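Local coordinates for protein Z5138 gene product (Escherichia coli, PDB 1XOU) that probably acts as a type III secretion chaperone that binds the filament and translocator proteins EspA and EspB before their export, at residues B[42-45]-B[50-53]. The protein carries 1 engineered substitution. Residues are numbered along the deposited sequence; the frame is centred on the assembly and turned at random.
Sequences SEKA and QAAE
Asp48 OD2 accepts a hydrogen bond from Gln50 N and a weak one from Ala51 N, the residue whose methyl group meets Ala45 and Lys44. Asp48, just before helix 49-64, thus offers one carboxylate oxygen to two N-H groups of its first turn. No hydrogen bond links 42-45 to 50-53; the contact is apolar. Ala51 CB points at the facing helix and lies 3.6 Å from Ala45 CA, against the backbone itself. Its methyl is 4.1 Å from Ala45 CB. Ala45 CB in turn lies 3.8 Å from Ala52 N, and the two methyls, Ala45 CB and Ala52 CB, also touch. With only methyl side chains on these three residues, the backbones approach to 4.5 Å between Ala45 CA and Ala52 CA, the nearest CA pair across the segments. Lys44 runs alongside Ala51: CG is anti to the backbone N (chi1 -164°), and a bend at chi3 (77°) brings Lys44 CE within 3.8 Å of Ala51 CB. Lys44 NZ lies near the like-charged Lys54 NZ, a pairing that probably adds no attraction. The contact joins the C-terminal end of helix 3-47 to the start of helix 49-64, beside the short link where the chain reverses, while Ser42 packs on an apolar side chain of the other protein chain.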
loop_
_atom_site.group_PDB
_atom_site.type_symbol
_atom_site.label_atom_id
_atom_site.label_comp_id
_atom_site.label_asym_id
_atom_site.label_seq_id
_atom_site.Cartn_x
_atom_site.Cartn_y
_atom_site.Cartn_z
ATOM N N SER B 42 -6.794 -21.713 11.329
ATOM C CA SER B 42 -6.474 -22.099 12.701
ATOM C C SER B 42 -7.399 -23.229 13.118
ATOM O O SER B 42 -6.948 -24.315 13.471
ATOM C CB SER B 42 -6.671 -20.925 13.657
ATOM O OG SER B 42 -5.655 -19.966 13.486
ATOM N N GLU B 43 -8.699 -22.959 13.080
ATOM C CA GLU B 43 -9.694 -23.952 13.445
ATOM C C GLU B 43 -9.381 -25.286 12.795
ATOM O O GLU B 43 -9.400 -26.312 13.461
ATOM C CB GLU B 43 -11.084 -23.488 13.023
ATOM C CG GLU B 43 -11.525 -22.217 13.717
ATOM C CD GLU B 43 -11.503 -22.348 15.231
ATOM O OE1 GLU B 43 -12.304 -23.139 15.781
ATOM O OE2 GLU B 43 -10.679 -21.661 15.872
ATOM N N LYS B 44 -9.074 -25.275 11.501
ATOM C CA LYS B 44 -8.776 -26.520 10.808
ATOM C C LYS B 44 -7.467 -27.128 11.303
ATOM O O LYS B 44 -7.281 -28.341 11.245
ATOM C CB LYS B 44 -8.722 -26.303 9.285
ATOM C CG LYS B 44 -8.807 -27.616 8.475
ATOM C CD LYS B 44 -8.938 -27.407 6.957
ATOM C CE LYS B 44 -7.604 -27.035 6.294
ATOM N NZ LYS B 44 -7.674 -26.828 4.806
ATOM N N ALA B 45 -6.567 -26.284 11.798
ATOM C CA ALA B 45 -5.277 -26.746 12.304
ATOM C C ALA B 45 -5.463 -27.562 13.579
ATOM O O ALA B 45 -4.652 -28.434 13.884
ATOM C CB ALA B 45 -4.354 -25.557 12.575
ATOM N N GLN B 50 -1.951 -30.697 8.347
ATOM C CA GLN B 50 -1.577 -30.129 7.057
ATOM C C GLN B 50 -1.818 -28.633 7.216
ATOM O O GLN B 50 -1.044 -27.803 6.750
ATOM C CB GLN B 50 -2.476 -30.684 5.943
ATOM C CG GLN B 50 -1.804 -30.806 4.570
ATOM C CD GLN B 50 -0.880 -32.026 4.459
ATOM O OE1 GLN B 50 -1.327 -33.175 4.592
ATOM N NE2 GLN B 50 0.412 -31.778 4.214
ATOM N N ALA B 51 -2.909 -28.306 7.899
ATOM C CA ALA B 51 -3.282 -26.925 8.156
ATOM C C ALA B 51 -2.276 -26.293 9.116
ATOM O O ALA B 51 -1.847 -25.157 8.930
ATOM C CB ALA B 51 -4.696 -26.873 8.756
ATOM N N ALA B 52 -1.907 -27.042 10.147
ATOM C CA ALA B 52 -0.963 -26.561 11.142
ATOM C C ALA B 52 0.360 -26.172 10.492
ATOM O O ALA B 52 0.936 -25.137 10.818
ATOM C CB ALA B 52 -0.740 -27.634 12.200
ATOM N N GLU B 53 0.839 -27.004 9.574
ATOM C CA GLU B 53 2.091 -26.737 8.883
ATOM C C GLU B 53 1.971 -25.491 7.997
ATOM O O GLU B 53 2.932 -24.733 7.843
ATOM C CB GLU B 53 2.482 -27.948 8.044
ATOM C CG GLU B 53 3.815 -27.805 7.328
ATOM C CD GLU B 53 5.000 -27.712 8.288
ATOM O OE1 GLU B 53 6.150 -27.552 7.800
ATOM O OE2 GLU B 53 4.779 -27.799 9.523
#